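Local coordinates for ankyrin-repeat protein B (Legionella pneumophila, PDB 5K34) that probably acts as a bacterial F-box effector that hijacks the host ubiquitin-proteasome system, its ankyrin domain, the part described here, serving in protein-protein binding, at residues A[9-14]-A[46-51]; A[63-68]-A[108-113]. All coordinates share one frame; numbering follows the deposited sequence.

Contact 1 (A[9-14]-A[46-51]); sequences ELWGNL and RTPLLA
Trp11 presses the CZ2-CH2 end of its indole against the start of helix 48-54, the side chains of Trp11 and Pro48 crossing at about a right angle, with Trp11 CH2 3.8 Å from Pro48 CD. The contact joins helix 5-19 to the start of helix 48-54 in the ankyrin-repeat fold. Thr47-Pro48-Leu49-Leu50 recalls the TPLH signature of ankyrin repeats, with leucine at its last position: Thr47 is the N-cap, its OG1 accepting weak bonds from the backbone N of Leu49 and Leu50, while proline suits the first turn, where no backbone N-H is needed as a helical donor.

Trp11 CG stands anti to the backbone N (chi1 -178°), and the indole beyond it reaches the loop before that helix. Arg46 O sits at the edge of the Trp11 ring, near its plane and 3.4 Å from Trp11 CZ2, and accepts a hydrogen bond from Thr39 OG1; His43 stacks on the indole. The guanidinium of Arg46 turns elsewhere, to Asp76 and Glu54.

Leu14 suits its place because its branched apolar end can touch the indole and the proline together, also packing on Val26 and Ile29 of helix 23-30. Leu14 CD2 lies over one face of the Trp11 indole, toward the rim, and stands 3.9 Å from Pro48 CG.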
ATOM      1  N   GLU A   9     -12.479  12.591   3.545  1.00 12.09           N
ATOM      2  CA  GLU A   9     -12.490  12.828   2.112  1.00 12.49           C
ATOM      3  C   GLU A   9     -11.087  12.715   1.544  1.00 11.36           C
ATOM      4  O   GLU A   9     -10.875  12.073   0.518  1.00 11.16           O
ATOM      5  CB  GLU A   9     -13.096  14.205   1.794  1.00 15.90           C
ATOM      6  CG  GLU A   9     -12.994  14.669   0.343  1.00 21.92           C
ATOM      7  CD  GLU A   9     -13.501  16.099   0.085  1.00 32.49           C
ATOM      8  OE1 GLU A   9     -13.570  16.921   1.041  1.00 38.40           O
ATOM      9  OE2 GLU A   9     -13.838  16.380  -1.093  1.00 33.55           O
ATOM     10  N   LEU A  10     -10.095  13.315   2.231  1.00 10.94           N
ATOM     11  CA  LEU A  10      -8.709  13.174   1.808  1.00 10.95           C
ATOM     12  C   LEU A  10      -8.259  11.720   1.835  1.00  9.51           C
ATOM     13  O   LEU A  10      -7.560  11.310   0.898  1.00  9.37           O
ATOM     14  CB  LEU A  10      -7.778  14.012   2.688  1.00 12.90           C
ATOM     15  CG  LEU A  10      -7.826  15.551   2.526  1.00 15.76           C
ATOM     16  CD1 LEU A  10      -7.038  16.199   3.659  1.00 17.11           C
ATOM     17  CD2 LEU A  10      -7.270  15.935   1.179  1.00 18.10           C
ATOM     18  N   TRP A  11      -8.619  10.984   2.872  1.00  9.35           N
ATOM     19  CA  TRP A  11      -8.200   9.573   2.941  1.00  8.85           C
ATOM     20  C   TRP A  11      -8.760   8.783   1.745  1.00  7.72           C
ATOM     21  O   TRP A  11      -8.039   7.984   1.137  1.00  7.70           O
ATOM     22  CB  TRP A  11      -8.658   8.928   4.251  1.00  8.98           C
ATOM     23  CG  TRP A  11      -8.207   7.499   4.372  1.00  8.78           C
ATOM     24  CD1 TRP A  11      -8.860   6.381   3.922  1.00  8.90           C
ATOM     25  CD2 TRP A  11      -6.986   7.057   4.944  1.00  8.95           C
ATOM     26  NE1 TRP A  11      -8.103   5.265   4.194  1.00  8.86           N
ATOM     27  CE2 TRP A  11      -6.958   5.641   4.843  1.00  8.80           C
ATOM     28  CE3 TRP A  11      -5.906   7.712   5.559  1.00  9.48           C
ATOM     29  CZ2 TRP A  11      -5.896   4.883   5.331  1.00  9.73           C
ATOM     30  CZ3 TRP A  11      -4.836   6.939   6.028  1.00 11.17           C
ATOM     31  CH2 TRP A  11      -4.853   5.553   5.931  1.00 10.77           C
ATOM     32  N   GLY A  12     -10.047   8.964   1.441  1.00  7.96           N
ATOM     33  CA  GLY A  12     -10.605   8.245   0.290  1.00  8.04           C
ATOM     34  C   GLY A  12      -9.914   8.594  -1.006  1.00  7.88           C
ATOM     35  O   GLY A  12      -9.628   7.708  -1.821  1.00  7.73           O
ATOM     36  N   ASN A  13      -9.599   9.879  -1.191  1.00  7.94           N
ATOM     37  CA  ASN A  13      -8.883  10.300  -2.397  1.00  7.72           C
ATOM     38  C   ASN A  13      -7.456   9.742  -2.414  1.00  7.17           C
ATOM     39  O   ASN A  13      -6.917   9.428  -3.489  1.00  7.96           O
ATOM     40  CB  ASN A  13      -8.844  11.835  -2.464  1.00  8.55           C
ATOM     41  CG  ASN A  13     -10.166  12.419  -2.838  1.00  9.71           C
ATOM     42  OD1 ASN A  13     -11.067  11.737  -3.326  1.00 11.05           O
ATOM     43  ND2 ASN A  13     -10.303  13.725  -2.634  1.00 11.03           N
ATOM     44  N   LEU A  14      -6.838   9.617  -1.234  1.00  7.02           N
ATOM     45  CA  LEU A  14      -5.493   9.017  -1.089  1.00  7.28           C
ATOM     46  C   LEU A  14      -5.502   7.562  -1.511  1.00  7.04           C
ATOM     47  O   LEU A  14      -4.595   7.089  -2.200  1.00  7.32           O
ATOM     48  CB  LEU A  14      -5.062   9.147   0.352  1.00  8.24           C
ATOM     49  CG  LEU A  14      -3.783   8.473   0.795  1.00  8.84           C
ATOM     50  CD1 LEU A  14      -2.584   9.022   0.034  1.00 10.12           C
ATOM     51  CD2 LEU A  14      -3.620   8.646   2.300  1.00  9.79           C
ATOM     52  N   ARG A  46      -7.537  -0.673   6.210  1.00  7.24           N
ATOM     53  CA  ARG A  46      -6.671  -0.638   5.028  1.00  7.33           C
ATOM     54  C   ARG A  46      -5.753   0.569   5.061  1.00  7.43           C
ATOM     55  O   ARG A  46      -5.986   1.551   5.777  1.00  8.48           O
ATOM     56  CB  ARG A  46      -7.526  -0.594   3.734  1.00  7.72           C
ATOM     57  CG  ARG A  46      -8.675  -1.602   3.699  1.00  8.29           C
ATOM     58  CD  ARG A  46      -9.221  -1.777   2.297  1.00  8.27           C
ATOM     59  NE  ARG A  46      -8.422  -2.760   1.575  1.00  8.17           N
ATOM     60  CZ  ARG A  46      -8.163  -2.711   0.273  1.00  8.29           C
ATOM     61  NH1 ARG A  46      -7.409  -3.659  -0.280  1.00  8.77           N
ATOM     62  NH2 ARG A  46      -8.616  -1.706  -0.487  1.00  8.57           N
ATOM     63  N   THR A  47      -4.687   0.518   4.243  1.00  7.44           N
ATOM     64  CA  THR A  47      -3.810   1.687   4.068  1.00  7.07           C
ATOM     65  C   THR A  47      -3.596   1.902   2.572  1.00  6.85           C
ATOM     66  O   THR A  47      -3.894   1.010   1.767  1.00  7.47           O
ATOM     67  CB  THR A  47      -2.414   1.432   4.684  1.00  8.01           C
ATOM     68  OG1 THR A  47      -1.752   0.396   3.953  1.00  8.42           O
ATOM     69  CG2 THR A  47      -2.509   1.087   6.188  1.00  8.63           C
ATOM     70  N   PRO A  48      -3.009   3.044   2.186  1.00  6.90           N
ATOM     71  CA  PRO A  48      -2.684   3.258   0.788  1.00  7.28           C
ATOM     72  C   PRO A  48      -1.591   2.333   0.300  1.00  6.99           C
ATOM     73  O   PRO A  48      -1.416   2.187  -0.917  1.00  7.12           O
ATOM     74  CB  PRO A  48      -2.256   4.733   0.719  1.00  8.69           C
ATOM     75  CG  PRO A  48      -1.904   5.096   2.120  1.00  9.52           C
ATOM     76  CD  PRO A  48      -2.878   4.278   2.982  1.00  7.96           C
ATOM     77  N   LEU A  49      -0.819   1.696   1.193  1.00  7.17           N
ATOM     78  CA  LEU A  49       0.134   0.669   0.738  1.00  7.21           C
ATOM     79  C   LEU A  49      -0.625  -0.514   0.160  1.00  7.25           C
ATOM     80  O   LEU A  49      -0.276  -0.999  -0.922  1.00  7.31           O
ATOM     81  CB  LEU A  49       1.042   0.251   1.891  1.00  7.80           C
ATOM     82  CG  LEU A  49       2.047  -0.864   1.584  1.00  7.64           C
ATOM     83  CD1 LEU A  49       2.963  -0.496   0.395  1.00  8.59           C
ATOM     84  CD2 LEU A  49       2.886  -1.186   2.820  1.00  8.37           C
ATOM     85  N   LEU A  50      -1.698  -0.986   0.829  1.00  7.76           N
ATOM     86  CA  LEU A  50      -2.561  -2.016   0.261  1.00  8.49           C
ATOM     87  C   LEU A  50      -3.194  -1.599  -1.015  1.00  7.98           C
ATOM     88  O   LEU A  50      -3.300  -2.368  -1.979  1.00  8.83           O
ATOM     89  CB  LEU A  50      -3.674  -2.437   1.213  1.00 11.54           C
ATOM     90  CG  LEU A  50      -3.415  -3.388   2.334  1.00 13.01           C
ATOM     91  CD1 LEU A  50      -4.768  -3.781   2.964  1.00 12.49           C
ATOM     92  CD2 LEU A  50      -2.702  -4.680   1.825  1.00 12.76           C
ATOM     93  N   ALA A  51      -3.695  -0.353  -1.063  1.00  7.67           N
ATOM     94  CA  ALA A  51      -4.325   0.176  -2.268  1.00  7.24           C
ATOM     95  C   ALA A  51      -3.354   0.143  -3.441  1.00  6.83           C
ATOM     96  O   ALA A  51      -3.719  -0.287  -4.546  1.00  7.39           O
ATOM     97  CB  ALA A  51      -4.841   1.578  -2.033  1.00  8.05           C
TER

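Contact 2 (A[63-68]-A[108-113]); sequences YLWRKY and RGMQEE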
ATOM      1  N   TYR A  63       7.611   3.564  -2.917  1.00  7.16           N
ATOM      2  CA  TYR A  63       7.809   4.866  -2.278  1.00  7.34           C
ATOM      3  C   TYR A  63       7.250   4.859  -0.875  1.00  7.58           C
ATOM      4  O   TYR A  63       7.906   5.317   0.072  1.00  8.37           O
ATOM      5  CB  TYR A  63       7.176   5.965  -3.141  1.00  7.86           C
ATOM      6  CG  TYR A  63       7.186   7.282  -2.481  1.00  7.77           C
ATOM      7  CD1 TYR A  63       6.138   7.681  -1.669  1.00  8.69           C
ATOM      8  CD2 TYR A  63       8.261   8.181  -2.650  1.00  8.99           C
ATOM      9  CE1 TYR A  63       6.117   8.928  -1.035  1.00  9.88           C
ATOM     10  CE2 TYR A  63       8.269   9.424  -2.005  1.00  9.98           C
ATOM     11  CZ  TYR A  63       7.199   9.780  -1.219  1.00 10.45           C
ATOM     12  OH  TYR A  63       7.200  11.032  -0.603  1.00 12.28           O
ATOM     13  N   LEU A  64       6.002   4.389  -0.728  1.00  7.42           N
ATOM     14  CA  LEU A  64       5.362   4.405   0.582  1.00  7.27           C
ATOM     15  C   LEU A  64       6.167   3.540   1.585  1.00  7.07           C
ATOM     16  O   LEU A  64       6.369   3.972   2.741  1.00  7.63           O
ATOM     17  CB  LEU A  64       3.903   3.893   0.467  1.00  7.53           C
ATOM     18  CG  LEU A  64       2.960   4.902  -0.227  1.00  7.68           C
ATOM     19  CD1 LEU A  64       1.633   4.224  -0.538  1.00  8.16           C
ATOM     20  CD2 LEU A  64       2.705   6.140   0.620  1.00  9.11           C
ATOM     21  N   TRP A  65       6.542   2.350   1.146  1.00  7.02           N
ATOM     22  CA  TRP A  65       7.306   1.430   1.993  1.00  7.57           C
ATOM     23  C   TRP A  65       8.623   2.053   2.425  1.00  8.03           C
ATOM     24  O   TRP A  65       9.028   1.919   3.601  1.00  8.43           O
ATOM     25  CB  TRP A  65       7.566   0.136   1.215  1.00  8.03           C
ATOM     26  CG  TRP A  65       8.477  -0.804   1.958  1.00  7.75           C
ATOM     27  CD1 TRP A  65       9.803  -1.050   1.645  1.00  8.61           C
ATOM     28  CD2 TRP A  65       8.213  -1.473   3.191  1.00  7.54           C
ATOM     29  NE1 TRP A  65      10.337  -1.902   2.596  1.00  8.98           N
ATOM     30  CE2 TRP A  65       9.400  -2.150   3.555  1.00  7.92           C
ATOM     31  CE3 TRP A  65       7.086  -1.613   3.995  1.00  8.25           C
ATOM     32  CZ2 TRP A  65       9.495  -2.941   4.714  1.00  8.68           C
ATOM     33  CZ3 TRP A  65       7.182  -2.400   5.151  1.00  8.81           C
ATOM     34  CH2 TRP A  65       8.377  -3.055   5.482  1.00  9.23           C
ATOM     35  N   ARG A  66       9.292   2.764   1.537  1.00  8.71           N
ATOM     36  CA  ARG A  66      10.610   3.341   1.839  1.00 10.22           C
ATOM     37  C   ARG A  66      10.490   4.578   2.716  1.00 10.91           C
ATOM     38  O   ARG A  66      11.348   4.764   3.612  1.00 12.67           O
ATOM     39  CB  ARG A  66      11.305   3.673   0.508  1.00 11.86           C
ATOM     40  CG  ARG A  66      12.762   4.126   0.626  1.00 14.91           C
ATOM     41  CD  ARG A  66      13.691   3.105   1.332  1.00 19.26           C
ATOM     42  NE  ARG A  66      13.886   1.842   0.597  1.00 22.79           N
ATOM     43  CZ  ARG A  66      13.743   0.621   1.133  1.00 25.07           C
ATOM     44  NH1 ARG A  66      13.434   0.501   2.414  1.00 25.13           N
ATOM     45  NH2 ARG A  66      13.894  -0.452   0.376  1.00 29.16           N
ATOM     46  N   LYS A  67       9.466   5.386   2.534  1.00  9.69           N
ATOM     47  CA  LYS A  67       9.405   6.710   3.150  1.00 10.51           C
ATOM     48  C   LYS A  67       8.715   6.694   4.498  1.00 11.69           C
ATOM     49  O   LYS A  67       8.959   7.607   5.328  1.00 14.18           O
ATOM     50  CB  LYS A  67       8.717   7.690   2.223  1.00 13.02           C
ATOM     51  CG  LYS A  67       9.616   8.125   1.044  1.00 20.51           C
ATOM     52  CD  LYS A  67      10.815   8.983   1.484  1.00 28.29           C
ATOM     53  CE  LYS A  67      11.771   9.210   0.336  1.00 31.92           C
ATOM     54  NZ  LYS A  67      13.047   9.781   0.860  1.00 40.17           N
ATOM     55  N   TYR A  68       7.898   5.690   4.799  1.00  9.49           N
ATOM     56  CA  TYR A  68       7.132   5.637   6.037  1.00  9.61           C
ATOM     57  C   TYR A  68       7.302   4.287   6.674  1.00 10.11           C
ATOM     58  O   TYR A  68       7.701   3.316   6.011  1.00 12.22           O
ATOM     59  CB  TYR A  68       5.621   5.854   5.762  1.00 10.19           C
ATOM     60  CG  TYR A  68       5.325   7.198   5.158  1.00  9.88           C
ATOM     61  CD1 TYR A  68       5.170   8.346   5.966  1.00 11.34           C
ATOM     62  CD2 TYR A  68       5.271   7.350   3.777  1.00 10.01           C
ATOM     63  CE1 TYR A  68       4.934   9.610   5.375  1.00 11.32           C
ATOM     64  CE2 TYR A  68       5.067   8.595   3.177  1.00 10.94           C
ATOM     65  CZ  TYR A  68       4.922   9.710   3.998  1.00 10.99           C
ATOM     66  OH  TYR A  68       4.701  10.944   3.422  1.00 12.49           O
ATOM     67  N   ARG A 108      10.269  -9.560  -0.561  1.00  8.03           N
ATOM     68  CA  ARG A 108      11.584  -9.735   0.012  1.00  9.01           C
ATOM     69  C   ARG A 108      11.977  -8.583   0.866  1.00  8.18           C
ATOM     70  O   ARG A 108      12.465  -8.731   2.012  1.00  8.89           O
ATOM     71  CB  ARG A 108      12.592  -9.994  -1.130  1.00 10.93           C
ATOM     72  CG  ARG A 108      14.002 -10.250  -0.594  1.00 13.58           C
ATOM     73  CD  ARG A 108      15.066 -10.178  -1.680  1.00 17.43           C
ATOM     74  NE  ARG A 108      15.130  -8.806  -2.221  1.00 21.78           N
ATOM     75  CZ  ARG A 108      15.524  -7.689  -1.573  1.00 29.50           C
ATOM     76  NH1 ARG A 108      15.986  -7.663  -0.298  1.00 25.74           N
ATOM     77  NH2 ARG A 108      15.459  -6.525  -2.235  1.00 40.14           N
ATOM     78  N   GLY A 109      11.778  -7.367   0.368  1.00  8.21           N
ATOM     79  CA  GLY A 109      12.104  -6.218   1.142  1.00  7.84           C
ATOM     80  C   GLY A 109      11.297  -6.160   2.436  1.00  8.11           C
ATOM     81  O   GLY A 109      11.846  -5.891   3.518  1.00  9.31           O
ATOM     82  N   MET A 110       9.998  -6.411   2.370  1.00  7.37           N
ATOM     83  CA  MET A 110       9.176  -6.347   3.551  1.00  7.47           C
ATOM     84  C   MET A 110       9.523  -7.433   4.568  1.00  7.16           C
ATOM     85  O   MET A 110       9.528  -7.121   5.767  1.00  8.02           O
ATOM     86  CB  MET A 110       7.708  -6.459   3.182  1.00  9.00           C
ATOM     87  CG  MET A 110       7.200  -5.205   2.431  1.00  9.77           C
ATOM     88  SD  MET A 110       5.467  -5.382   1.952  1.00 10.80           S
ATOM     89  CE  MET A 110       5.263  -3.906   0.979  1.00 11.68           C
ATOM     90  N   GLN A 111       9.805  -8.651   4.124  1.00  7.16           N
ATOM     91  CA  GLN A 111      10.096  -9.724   5.070  1.00  6.94           C
ATOM     92  C   GLN A 111      11.499  -9.619   5.646  1.00  7.00           C
ATOM     93  O   GLN A 111      11.740 -10.011   6.791  1.00  7.65           O
ATOM     94  CB  GLN A 111       9.919 -11.068   4.402  1.00  6.90           C
ATOM     95  CG  GLN A 111       8.479 -11.394   4.060  1.00  6.98           C
ATOM     96  CD  GLN A 111       8.300 -12.843   3.685  1.00  7.65           C
ATOM     97  OE1 GLN A 111       9.048 -13.370   2.887  1.00  8.31           O
ATOM     98  NE2 GLN A 111       7.315 -13.513   4.289  1.00  8.24           N
ATOM     99  N   GLU A 112      12.447  -9.132   4.853  1.00  6.78           N
ATOM    100  CA  GLU A 112      13.889  -9.313   5.170  1.00  7.29           C
ATOM    101  C   GLU A 112      14.609  -8.061   5.580  1.00  7.80           C
ATOM    102  O   GLU A 112      15.636  -8.154   6.278  1.00  8.70           O
ATOM    103  CB  GLU A 112      14.620 -10.033   4.029  1.00  8.06           C
ATOM    104  CG  GLU A 112      13.929 -11.351   3.708  1.00  8.67           C
ATOM    105  CD  GLU A 112      14.602 -12.206   2.652  1.00  8.81           C
ATOM    106  OE1 GLU A 112      15.848 -12.168   2.512  1.00  9.57           O
ATOM    107  OE2 GLU A 112      13.878 -13.005   2.019  1.00 10.45           O
ATOM    108  N   GLU A 113      14.173  -6.875   5.157  1.00  8.24           N
ATOM    109  CA  GLU A 113      14.880  -5.628   5.523  1.00  9.16           C
ATOM    110  C   GLU A 113      14.855  -5.364   7.029  1.00  8.96           C
ATOM    111  O   GLU A 113      13.984  -5.784   7.791  1.00  9.31           O
ATOM    112  CB  GLU A 113      14.280  -4.425   4.787  1.00 10.13           C
ATOM    113  CG  GLU A 113      14.722  -4.384   3.332  1.00 10.61           C
ATOM    114  CD  GLU A 113      13.948  -3.353   2.493  1.00 11.92           C
ATOM    115  OE1 GLU A 113      13.142  -2.535   3.000  1.00 13.13           O
ATOM    116  OE2 GLU A 113      14.203  -3.398   1.252  1.00 14.11           O
TER
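The indole of Trp65 has Met110 CG over one face and the carboxylate of Glu113 at its edge, while the guanidinium of Arg66 meets the same carboxylate edge-on. The contact joins the C-terminal ends of helices 58-67 and 97-112 in the helical stack of the ankyrin domain.

Met110 CG lies 3.7 Å from the centroid of the Trp65 six-membered ring and almost exactly on its normal, a CH-pi contact. The thioether continues obliquely, Met110 SD being 4.8 Å from that Trp65 centroid in a Met-aromatic contact. An unbranched methionine suits this place: its slim, extended chain passes the broad indole and goes on to Leu49, Ile83 and Leu86. The ring also comes close to the helix backbone, with Trp65 CZ2 3.6 Å from Met110 CA.

Tryptophan adds a polar edge to this apolar surface. Trp65 NE1 donates to Glu113 OE1 over 2.9 Å, the acceptor near the ring plane and the bond fairly straight at 161°. The Arg66 chain is bent at CD (chi2 58°) and again at NE, and its guanidinium meets the acid end-on: NH1 to OE1 and NH2 to OE2 make a two-nitrogen salt bridge, and NH2 has a further weak bond to OE1. The guanidinium and carboxylate planes are turned 42° apart, so the pairing is twisted rather than flat. Glutamate, first to leave helical geometry after helix 97-112, has the length to serve both partners. The arginine charge probably favours the ionised acid, and together the bonds would limit rotation of the carboxylate. Trp65 NE1 and Arg66 NH1 grip OE1 from opposite faces of the carboxylate plane, whereas Arg66 NH2 meets Glu113 OE2 on its syn side but tilted out of the carboxylate plane, at 3.1 Å.

In the fold
Contacts 1 and 2 follow one another along the chain and lie on opposite sides of the chain's centre, their centres about 18 Å apart. Helix 48-54 touches both helices of contact 2: Leu64 CD1 of helix 58-67 packs 3.7 Å from Pro48 O, and Met110 CE of helix 97-112 lies 4.1 Å from Leu49 CD2. A continuous line of packing thus runs from helix 5-19 through the middle helices to helix 97-112, as in the stacked architecture of ankyrin repeats. Contact 1 is buried and essentially apolar, whereas contact 2 is only partly buried and adds a charged pair to its aromatic packing.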